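Long-range contacts in UDP-L-Rhamnose Synthase (PDB 7JID), which probably makes UDP-L-rhamnose, binding NADP and a UDP-linked 6-deoxysugar in an NADP-binding Rossmann-type fold: residues I166-I176 and I281-K289; I185-T193 and D256-T264. All coordinates share one frame; numbering follows the deposited sequence. Where two conformers were deposited one is given.

Contact 1 (I166-I176 and I281-K289); sequences ITIEQNPRSFI and IREVVSKMK
Met288, near the C-terminus of the chain, reaches back into segment 166-176 and meets Ile168 and Ile176. The bond to its CB does not aim at that segment; chi1 of -94°, off a staggered position, brings Met288 CG to 3.6 Å from Ile168 O. Beyond CG the chain runs extended. Met288 SD passes Ile176 CG2 at 4.0 Å, and the terminal Met288 CE presses on the same Ile176 CG2 at 3.4 Å, tighter than usual van der Waals contact, while also touching the CD1 branch of Ile176.

Two further groups complete the apolar seam along the helix. The two methyls of Val284 are divided: CG1 turns to Ile166 and Ile176, whereas Val284 CG2 lies 4.0 Å from Ile168 CG1. Nearer the start of segment 281-289, Ile166 and Ile281 cross at about a right angle, their CD1 atoms 3.4 Å apart. Helix 224-234 packs behind, with Ile231 against Ile176 and Val285.

Polar linkage is indirect. One water donates to Ile168 O at 2.7 Å and accepts from Lys289 N at 2.9 Å. Within the loop, Thr167 N meets Ser174 OG almost straight, at 174°. No hydrogen bond joins the segments directly, so the C-terminal helix is matched to this loop by the fit of branched aliphatic groups and one methionine, with a single water bridge at the edge.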
loop_
_atom_site.group_PDB
_atom_site.type_symbol
_atom_site.label_atom_id
_atom_site.label_comp_id
_atom_site.label_asym_id
_atom_site.label_seq_id
_atom_site.Cartn_x
_atom_site.Cartn_y
_atom_site.Cartn_z
ATOM N N ILE A 166 -20.899 -15.841 3.500
ATOM C CA ILE A 166 -22.165 -16.308 4.129
ATOM C C ILE A 166 -21.879 -17.546 4.982
ATOM O O ILE A 166 -21.078 -18.368 4.552
ATOM C CB ILE A 166 -23.187 -16.634 3.042
ATOM C CG1 ILE A 166 -23.660 -15.384 2.288
ATOM C CG2 ILE A 166 -24.378 -17.411 3.600
ATOM C CD1 ILE A 166 -24.237 -15.700 0.942
ATOM N N THR A 167 -22.436 -17.597 6.175
ATOM C CA THR A 167 -22.478 -18.838 6.979
ATOM C C THR A 167 -23.923 -19.198 7.287
ATOM O O THR A 167 -24.776 -18.280 7.334
ATOM C CB THR A 167 -21.643 -18.686 8.255
ATOM O OG1 THR A 167 -22.113 -17.532 8.967
ATOM C CG2 THR A 167 -20.161 -18.614 7.949
ATOM N N ILE A 168 -24.173 -20.483 7.497
ATOM C CA ILE A 168 -25.479 -21.013 7.972
ATOM C C ILE A 168 -25.742 -20.392 9.342
ATOM O O ILE A 168 -26.818 -19.825 9.544
ATOM C CB ILE A 168 -25.458 -22.550 8.027
ATOM C CG1 ILE A 168 -25.242 -23.173 6.648
ATOM C CG2 ILE A 168 -26.712 -23.048 8.731
ATOM C CD1 ILE A 168 -24.677 -24.595 6.688
ATOM N N GLU A 169 -24.752 -20.439 10.216
ATOM C CA GLU A 169 -24.884 -19.797 11.553
ATOM C C GLU A 169 -24.986 -18.278 11.351
ATOM O O GLU A 169 -24.137 -17.741 10.670
ATOM C CB GLU A 169 -23.682 -20.146 12.433
ATOM C CG GLU A 169 -23.921 -19.802 13.897
ATOM C CD GLU A 169 -22.749 -20.047 14.834
ATOM O OE1 GLU A 169 -21.791 -20.727 14.432
ATOM O OE2 GLU A 169 -22.799 -19.549 15.954
ATOM N N GLN A 170 -25.922 -17.605 12.020
ATOM C CA GLN A 170 -26.052 -16.132 11.961
ATOM C C GLN A 170 -24.841 -15.505 12.669
ATOM O O GLN A 170 -24.367 -16.074 13.688
ATOM C CB GLN A 170 -27.388 -15.719 12.580
ATOM C CG GLN A 170 -28.561 -16.058 11.683
ATOM C CD GLN A 170 -28.666 -14.986 10.628
ATOM O OE1 GLN A 170 -27.922 -14.971 9.651
ATOM N NE2 GLN A 170 -29.513 -14.005 10.882
ATOM N N ASN A 171 -24.317 -14.403 12.142
ATOM C CA ASN A 171 -23.135 -13.710 12.721
ATOM C C ASN A 171 -23.159 -12.281 12.210
ATOM O O ASN A 171 -23.561 -12.087 11.064
ATOM C CB ASN A 171 -21.818 -14.418 12.372
ATOM C CG ASN A 171 -20.606 -13.839 13.075
ATOM O OD1 ASN A 171 -20.044 -12.827 12.644
ATOM N ND2 ASN A 171 -20.162 -14.494 14.143
ATOM N N PRO A 172 -22.752 -11.263 13.012
ATOM C CA PRO A 172 -22.713 -9.876 12.548
ATOM C C PRO A 172 -21.930 -9.696 11.245
ATOM O O PRO A 172 -22.225 -8.763 10.541
ATOM C CB PRO A 172 -22.036 -9.075 13.682
ATOM C CG PRO A 172 -21.606 -10.113 14.701
ATOM C CD PRO A 172 -22.413 -11.364 14.441
ATOM N N ARG A 173 -20.964 -10.575 10.984
ATOM C CA ARG A 173 -20.091 -10.513 9.787
ATOM C C ARG A 173 -20.745 -11.186 8.560
ATOM O O ARG A 173 -20.316 -10.878 7.415
ATOM C CB ARG A 173 -18.741 -11.178 10.089
ATOM C CG ARG A 173 -17.890 -10.520 11.178
ATOM C CD ARG A 173 -17.082 -9.298 10.738
ATOM N NE ARG A 173 -17.887 -8.076 10.718
ATOM C CZ ARG A 173 -18.318 -7.420 11.796
ATOM N NH1 ARG A 173 -18.027 -7.860 13.009
ATOM N NH2 ARG A 173 -19.033 -6.309 11.669
ATOM N N SER A 174 -21.698 -12.100 8.764
ATOM C CA SER A 174 -22.305 -12.925 7.695
ATOM C C SER A 174 -23.232 -12.078 6.818
ATOM O O SER A 174 -24.073 -11.334 7.324
ATOM C CB SER A 174 -23.034 -14.108 8.232
ATOM O OG SER A 174 -23.678 -14.812 7.191
ATOM N N PHE A 175 -23.068 -12.168 5.504
ATOM C CA PHE A 175 -23.822 -11.316 4.545
ATOM C C PHE A 175 -25.329 -11.433 4.806
ATOM O O PHE A 175 -26.012 -10.412 4.752
ATOM C CB PHE A 175 -23.452 -11.723 3.117
ATOM C CG PHE A 175 -24.166 -10.988 2.024
ATOM C CD1 PHE A 175 -23.610 -9.837 1.486
ATOM C CD2 PHE A 175 -25.355 -11.489 1.511
ATOM C CE1 PHE A 175 -24.254 -9.210 0.430
ATOM C CE2 PHE A 175 -26.027 -10.818 0.487
ATOM C CZ PHE A 175 -25.464 -9.689 -0.041
ATOM N N ILE A 176 -25.864 -12.636 5.004
ATOM C CA ILE A 176 -27.325 -12.839 5.191
ATOM C C ILE A 176 -27.740 -12.155 6.495
ATOM O O ILE A 176 -28.754 -11.406 6.468
ATOM C CB ILE A 176 -27.711 -14.320 5.157
ATOM C CG1 ILE A 176 -27.454 -14.906 3.767
ATOM C CG2 ILE A 176 -29.145 -14.505 5.621
ATOM C CD1 ILE A 176 -27.949 -16.324 3.567
ATOM N N ILE A 281 -27.292 -21.374 -1.643
ATOM C CA ILE A 281 -28.092 -20.484 -0.753
ATOM C C ILE A 281 -29.367 -21.229 -0.359
ATOM O O ILE A 281 -29.770 -21.107 0.815
ATOM C CB ILE A 281 -28.451 -19.151 -1.444
ATOM C CG1 ILE A 281 -27.218 -18.283 -1.669
ATOM C CG2 ILE A 281 -29.509 -18.388 -0.650
ATOM C CD1 ILE A 281 -26.580 -17.789 -0.420
ATOM N N ARG A 282 -30.032 -21.887 -1.299
ATOM C CA ARG A 282 -31.244 -22.672 -0.948
ATOM C C ARG A 282 -30.898 -23.607 0.212
ATOM O O ARG A 282 -31.680 -23.666 1.196
ATOM C CB ARG A 282 -31.735 -23.507 -2.129
ATOM C CG ARG A 282 -32.954 -24.358 -1.794
ATOM C CD ARG A 282 -33.591 -24.943 -3.034
ATOM N NE ARG A 282 -33.740 -23.949 -4.093
ATOM C CZ ARG A 282 -33.014 -23.876 -5.201
ATOM N NH1 ARG A 282 -33.267 -22.925 -6.075
ATOM N NH2 ARG A 282 -32.063 -24.756 -5.444
ATOM N N GLU A 283 -29.767 -24.288 0.097
ATOM C CA GLU A 283 -29.300 -25.244 1.137
ATOM C C GLU A 283 -29.116 -24.465 2.434
ATOM O O GLU A 283 -29.706 -24.879 3.473
ATOM C CB GLU A 283 -28.080 -26.045 0.676
ATOM C CG GLU A 283 -27.502 -26.928 1.784
ATOM C CD GLU A 283 -26.370 -27.874 1.400
ATOM O OE1 GLU A 283 -26.177 -28.131 0.196
ATOM O OE2 GLU A 283 -25.666 -28.352 2.319
ATOM N N VAL A 284 -28.353 -23.364 2.418
ATOM C CA VAL A 284 -28.056 -22.543 3.627
ATOM C C VAL A 284 -29.349 -22.097 4.287
ATOM O O VAL A 284 -29.471 -22.250 5.528
ATOM C CB VAL A 284 -27.148 -21.343 3.265
ATOM C CG1 VAL A 284 -27.085 -20.244 4.325
ATOM C CG2 VAL A 284 -25.755 -21.845 2.956
ATOM N N VAL A 285 -30.246 -21.464 3.541
ATOM C CA VAL A 285 -31.510 -20.916 4.107
ATOM C C VAL A 285 -32.334 -22.065 4.711
ATOM O O VAL A 285 -32.920 -21.837 5.794
ATOM C CB VAL A 285 -32.302 -20.133 3.052
ATOM C CG1 VAL A 285 -33.696 -19.765 3.550
ATOM C CG2 VAL A 285 -31.524 -18.885 2.658
ATOM N N SER A 286 -32.370 -23.230 4.073
ATOM C CA SER A 286 -33.183 -24.386 4.561
ATOM C C SER A 286 -32.727 -24.789 5.971
ATOM O O SER A 286 -33.599 -25.205 6.782
ATOM C CB SER A 286 -33.147 -25.539 3.591
ATOM O OG SER A 286 -31.925 -26.265 3.654
ATOM N N LYS A 287 -31.442 -24.576 6.292
ATOM C CA LYS A 287 -30.789 -25.052 7.540
ATOM C C LYS A 287 -30.723 -23.946 8.602
ATOM O O LYS A 287 -30.354 -24.265 9.747
ATOM C CB LYS A 287 -29.385 -25.554 7.221
ATOM C CG LYS A 287 -29.363 -26.785 6.336
ATOM C CD LYS A 287 -27.994 -27.171 5.853
ATOM C CE LYS A 287 -28.007 -28.473 5.086
ATOM N NZ LYS A 287 -26.639 -29.025 4.971
ATOM N N MET A 288 -31.047 -22.709 8.245
ATOM C CA MET A 288 -30.805 -21.493 9.058
ATOM C C MET A 288 -31.785 -21.436 10.221
ATOM O O MET A 288 -32.968 -21.681 9.972
ATOM C CB MET A 288 -31.075 -20.219 8.254
ATOM C CG MET A 288 -29.887 -19.691 7.638
ATOM S SD MET A 288 -30.232 -18.050 7.031
ATOM C CE MET A 288 -28.509 -17.716 6.682
ATOM N N LYS A 289 -31.282 -21.025 11.386
ATOM C CA LYS A 289 -32.064 -20.507 12.536
ATOM C C LYS A 289 -32.164 -18.988 12.478
ATOM O O LYS A 289 -31.244 -18.356 11.922
ATOM C CB LYS A 289 -31.371 -20.888 13.840
ATOM C CG LYS A 289 -31.619 -22.317 14.276
ATOM C CD LYS A 289 -30.937 -22.606 15.573
ATOM C CE LYS A 289 -29.437 -22.597 15.430
ATOM N NZ LYS A 289 -28.801 -23.287 16.574
HETATM O O HOH W 1 -28.398 -20.469 11.597
#

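Contact 2 (I185-T193 and D256-T264); sequences ICSIPNSMT and DRSNNLLNT. With AWU ([[(2~{R},3~{S},4~{R},5~{R})-5-[2,4-bis(oxidanylidene)pyrimidin-1-yl]-3,4-bis(oxidanyl)oxolan-2-yl]methoxy-oxidanyl-phosphoryl] [(2~{R},3~{R},4~{R},5~{R},6~{S})-6-methyl-3,4,5-tris(oxidanyl)oxan-2-yl] hydrogen phosphate), chain C.
Asn190 and Asn259 meet through their amides: Asn190 ND2 donates to Asn259 OD1 over 2.9 Å at 176°, on a lone pair of the acceptor, although the two amide planes stand 46° apart. The same Asn190 ND2 also gives a more bent bond to Ile188 O, 2.9 Å away. Asn190 OD1 accepts from Asn260 N at 3.1 Å, the donor sitting above the carbonyl plane, and takes a second bond from Arg163. With its amide nitrogen and oxygen each gripped twice, this buried side chain is fixed in rotation.

The second kind of bond starts from Ser191. Its N donates to Asn260 O at 3.1 Å, and Ser191 OG, turned beside its own backbone N (chi1 -70°), accepts from Leu262 N at 2.9 Å. In a parallel strand pairing a carbonyl would receive that second bond; here the hydroxyl does so, and Ser191 O goes to Arg163. Two extended loops are thereby laced together beside the nucleotide-sugar pocket of this Rossmann-type protein.

Van der Waals contact is made by Ile188, whose CG2 and CD1 lie against the Asn259 amide, the two side chains crossing at about a right angle, and by Leu261 CD1 near Ser191 OG.

Ligand bonds come from the ends of the segments nearer the pocket. Cys186 N donates to the uracil O2 at 2.9 Å, and Arg257 clasps phosphate oxygen O1A at the edge of its guanidinium, NE at 2.9 Å and NH2 at 2.8 Å, while Arg257 NH1 pairs with Asp71.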
loop_
_atom_site.group_PDB
_atom_site.type_symbol
_atom_site.label_atom_id
_atom_site.label_comp_id
_atom_site.label_asym_id
_atom_site.label_seq_id
_atom_site.Cartn_x
_atom_site.Cartn_y
_atom_site.Cartn_z
ATOM N N ILE A 185 -32.654 -2.290 1.044
ATOM C CA ILE A 185 -31.799 -3.295 0.360
ATOM C C ILE A 185 -31.487 -2.753 -1.019
ATOM O O ILE A 185 -32.412 -2.473 -1.783
ATOM C CB ILE A 185 -32.537 -4.640 0.294
ATOM C CG1 ILE A 185 -32.848 -5.184 1.697
ATOM C CG2 ILE A 185 -31.762 -5.623 -0.556
ATOM C CD1 ILE A 185 -31.656 -5.482 2.567
ATOM N N CYS A 186 -30.191 -2.666 -1.330
ATOM C CA CYS A 186 -29.714 -2.391 -2.688
ATOM C C CYS A 186 -29.509 -3.739 -3.366
ATOM O O CYS A 186 -28.471 -4.367 -3.094
ATOM C CB CYS A 186 -28.467 -1.519 -2.675
ATOM S SG CYS A 186 -27.924 -1.117 -4.331
ATOM N N SER A 187 -30.514 -4.234 -4.112
ATOM C CA SER A 187 -30.445 -5.606 -4.680
ATOM C C SER A 187 -29.660 -5.597 -5.996
ATOM O O SER A 187 -30.112 -5.045 -7.018
ATOM C CB SER A 187 -31.806 -6.255 -4.847
ATOM O OG SER A 187 -31.726 -7.612 -5.266
ATOM N N ILE A 188 -28.548 -6.313 -6.042
ATOM C CA ILE A 188 -27.704 -6.394 -7.259
ATOM C C ILE A 188 -27.140 -7.814 -7.336
ATOM O O ILE A 188 -26.612 -8.308 -6.347
ATOM C CB ILE A 188 -26.569 -5.337 -7.244
ATOM C CG1 ILE A 188 -27.086 -3.880 -7.200
ATOM C CG2 ILE A 188 -25.648 -5.543 -8.440
ATOM C CD1 ILE A 188 -26.001 -2.830 -7.016
ATOM N N PRO A 189 -27.200 -8.488 -8.510
ATOM C CA PRO A 189 -26.598 -9.823 -8.664
ATOM C C PRO A 189 -25.090 -9.759 -8.383
ATOM O O PRO A 189 -24.392 -8.906 -8.923
ATOM C CB PRO A 189 -26.920 -10.229 -10.105
ATOM C CG PRO A 189 -28.148 -9.406 -10.436
ATOM C CD PRO A 189 -27.913 -8.095 -9.736
ATOM N N ASN A 190 -24.581 -10.754 -7.669
ATOM C CA ASN A 190 -23.177 -10.742 -7.228
ATOM C C ASN A 190 -22.645 -12.155 -7.021
ATOM O O ASN A 190 -23.454 -13.076 -6.708
ATOM C CB ASN A 190 -23.090 -10.057 -5.870
ATOM C CG ASN A 190 -22.796 -8.586 -5.981
ATOM O OD1 ASN A 190 -21.651 -8.208 -6.228
ATOM N ND2 ASN A 190 -23.833 -7.755 -5.761
ATOM N N SER A 191 -21.344 -12.302 -7.200
ATOM C CA SER A 191 -20.580 -13.491 -6.795
ATOM C C SER A 191 -20.399 -13.445 -5.289
ATOM O O SER A 191 -19.872 -12.423 -4.773
ATOM C CB SER A 191 -19.300 -13.595 -7.502
ATOM O OG SER A 191 -19.466 -13.901 -8.882
ATOM N N MET A 192 -20.709 -14.544 -4.619
ATOM C CA MET A 192 -20.615 -14.639 -3.145
ATOM C C MET A 192 -20.011 -15.984 -2.755
ATOM O O MET A 192 -20.037 -16.874 -3.548
ATOM C CB MET A 192 -21.965 -14.452 -2.445
ATOM C CG MET A 192 -22.822 -13.385 -3.062
ATOM S SD MET A 192 -24.182 -12.947 -1.953
ATOM C CE MET A 192 -25.003 -11.645 -2.920
ATOM N N THR A 193 -19.534 -16.063 -1.523
ATOM C CA THR A 193 -18.797 -17.222 -0.966
ATOM C C THR A 193 -19.593 -17.808 0.189
ATOM O O THR A 193 -19.750 -17.126 1.197
ATOM C CB THR A 193 -17.421 -16.793 -0.462
ATOM O OG1 THR A 193 -16.661 -16.229 -1.532
ATOM C CG2 THR A 193 -16.609 -17.963 0.057
ATOM N N ASP A 256 -18.788 3.635 -1.576
ATOM C CA ASP A 256 -19.531 2.734 -2.481
ATOM C C ASP A 256 -19.179 1.269 -2.178
ATOM O O ASP A 256 -18.455 0.992 -1.197
ATOM C CB ASP A 256 -19.165 3.048 -3.926
ATOM C CG ASP A 256 -20.199 2.686 -4.980
ATOM O OD1 ASP A 256 -21.246 2.058 -4.636
ATOM O OD2 ASP A 256 -19.969 3.039 -6.159
ATOM N N ARG A 257 -19.843 0.372 -2.899
ATOM C CA ARG A 257 -19.699 -1.103 -2.721
ATOM C C ARG A 257 -19.433 -1.736 -4.087
ATOM O O ARG A 257 -19.955 -1.308 -5.139
ATOM C CB ARG A 257 -20.889 -1.749 -2.015
ATOM C CG ARG A 257 -21.161 -1.292 -0.590
ATOM C CD ARG A 257 -20.010 -1.585 0.323
ATOM N NE ARG A 257 -20.321 -1.339 1.720
ATOM C CZ ARG A 257 -20.036 -0.228 2.385
ATOM N NH1 ARG A 257 -19.484 0.811 1.787
ATOM N NH2 ARG A 257 -20.303 -0.192 3.680
ATOM N N SER A 258 -18.551 -2.729 -4.072
ATOM C CA SER A 258 -18.168 -3.520 -5.255
ATOM C C SER A 258 -19.339 -4.443 -5.651
ATOM O O SER A 258 -19.923 -5.105 -4.767
ATOM C CB SER A 258 -16.991 -4.367 -4.908
ATOM O OG SER A 258 -16.667 -5.274 -5.940
ATOM N N ASN A 259 -19.651 -4.498 -6.932
ATOM C CA ASN A 259 -20.674 -5.430 -7.476
ATOM C C ASN A 259 -20.079 -6.088 -8.705
ATOM O O ASN A 259 -19.746 -5.329 -9.642
ATOM C CB ASN A 259 -21.981 -4.710 -7.835
ATOM C CG ASN A 259 -22.666 -4.190 -6.602
ATOM O OD1 ASN A 259 -23.326 -4.920 -5.895
ATOM N ND2 ASN A 259 -22.498 -2.900 -6.329
ATOM N N ASN A 260 -20.013 -7.420 -8.771
ATOM C CA ASN A 260 -19.349 -8.075 -9.921
ATOM C C ASN A 260 -19.773 -9.547 -10.001
ATOM O O ASN A 260 -20.327 -10.087 -9.040
ATOM C CB ASN A 260 -17.841 -7.859 -9.857
ATOM C CG ASN A 260 -17.179 -8.633 -8.732
ATOM O OD1 ASN A 260 -17.368 -9.834 -8.651
ATOM N ND2 ASN A 260 -16.381 -7.924 -7.953
ATOM N N LEU A 261 -19.450 -10.130 -11.139
ATOM C CA LEU A 261 -19.256 -11.582 -11.348
ATOM C C LEU A 261 -17.773 -11.884 -11.402
ATOM O O LEU A 261 -17.058 -11.220 -12.213
ATOM C CB LEU A 261 -19.891 -11.993 -12.678
ATOM C CG LEU A 261 -19.595 -13.412 -13.176
ATOM C CD1 LEU A 261 -20.213 -14.453 -12.263
ATOM C CD2 LEU A 261 -20.093 -13.608 -14.611
ATOM N N LEU A 262 -17.342 -12.876 -10.637
ATOM C CA LEU A 262 -16.016 -13.505 -10.822
ATOM C C LEU A 262 -16.163 -14.743 -11.691
ATOM O O LEU A 262 -17.064 -15.555 -11.464
ATOM C CB LEU A 262 -15.386 -13.880 -9.477
ATOM C CG LEU A 262 -15.205 -12.753 -8.465
ATOM C CD1 LEU A 262 -14.691 -13.388 -7.155
ATOM C CD2 LEU A 262 -14.337 -11.636 -8.999
ATOM N N ASN A 263 -15.280 -14.844 -12.684
ATOM C CA ASN A 263 -15.134 -16.092 -13.458
ATOM C C ASN A 263 -14.481 -17.146 -12.563
ATOM O O ASN A 263 -13.353 -16.874 -12.099
ATOM C CB ASN A 263 -14.333 -15.816 -14.716
ATOM C CG ASN A 263 -14.208 -17.016 -15.615
ATOM O OD1 ASN A 263 -14.002 -18.124 -15.158
ATOM N ND2 ASN A 263 -14.149 -16.772 -16.921
ATOM N N THR A 264 -15.181 -18.242 -12.306
ATOM C CA THR A 264 -14.619 -19.283 -11.416
ATOM C C THR A 264 -14.211 -20.528 -12.199
ATOM O O THR A 264 -14.134 -21.547 -11.583
ATOM C CB THR A 264 -15.574 -19.593 -10.278
ATOM O OG1 THR A 264 -16.821 -20.019 -10.807
ATOM C CG2 THR A 264 -15.728 -18.420 -9.339
HETATM P PA AWU C . -21.832 -4.092 4.020
HETATM O O1A AWU C . -21.585 -2.630 4.024
HETATM O O2A AWU C . -22.583 -4.700 5.191
HETATM O O3A AWU C . -20.533 -5.077 4.031
HETATM P PB AWU C . -19.012 -4.715 3.507
HETATM O O1B AWU C . -18.937 -4.109 2.084
HETATM O O2B AWU C . -18.272 -4.001 4.660
HETATM O O3B AWU C . -18.497 -6.222 3.360
HETATM C "C5'" AWU C . -15.104 -7.471 3.093
HETATM O "O5'" AWU C . -16.397 -7.167 3.580
HETATM C "C4'" AWU C . -15.208 -8.512 1.991
HETATM O "O4'" AWU C . -13.936 -8.730 1.341
HETATM C "C3'" AWU C . -16.183 -8.030 0.967
HETATM O "O3'" AWU C . -16.486 -9.110 0.124
HETATM C "C2'" AWU C . -17.519 -7.602 1.564
HETATM C "C1'" AWU C . -17.348 -6.710 2.713
HETATM N N1 AWU C . -26.391 -2.972 1.802
HETATM C C2 AWU C . -27.740 -2.716 1.633
HETATM O O2 AWU C . -28.409 -3.403 0.833
HETATM N N3 AWU C . -28.337 -1.797 2.456
HETATM C C4 AWU C . -27.619 -1.031 3.320
HETATM O O4 AWU C . -28.263 -0.209 4.072
HETATM C C5 AWU C . -26.263 -1.304 3.504
HETATM C C6 AWU C . -25.624 -2.209 2.662
HETATM C C1C AWU C . -25.701 -3.978 0.946
HETATM C C2C AWU C . -24.401 -3.535 0.275
HETATM C C3C AWU C . -23.648 -4.882 0.129
HETATM C C4C AWU C . -24.130 -5.620 1.337
HETATM C C5C AWU C . -23.119 -5.769 2.454
HETATM C "C6'" AWU C . -14.343 -7.983 4.314
HETATM O "O2'" AWU C . -18.133 -8.751 2.110
HETATM O O2C AWU C . -24.708 -2.975 -0.977
HETATM O O3C AWU C . -24.116 -5.603 -0.996
HETATM O O4C AWU C . -25.226 -4.909 1.897
HETATM O O5C AWU C . -22.584 -4.448 2.697
#

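Contact 2 is nested in the chain loop that contact 1 closes, and their centres are about 17 Å apart. They nonetheless touch: Ile166 N and Thr193 O, 2.9 Å apart, form a probable hydrogen bond between the first segments of the two contacts. Met192 supplies the packing, its CE lying 3.5 Å from Phe175 CZ and its SD 4.0 Å from Ile166 CD1. Both contacts border the nucleotide sugar, but differently. Contact 2 bonds to uracil and phosphate, whereas contact 1 contributes Phe175 to that pocket, with the side chain of Ile166 about 9 Å from the ligand. Thr167 likewise lies about 9 Å, measured from its side chain, from the bound NADP.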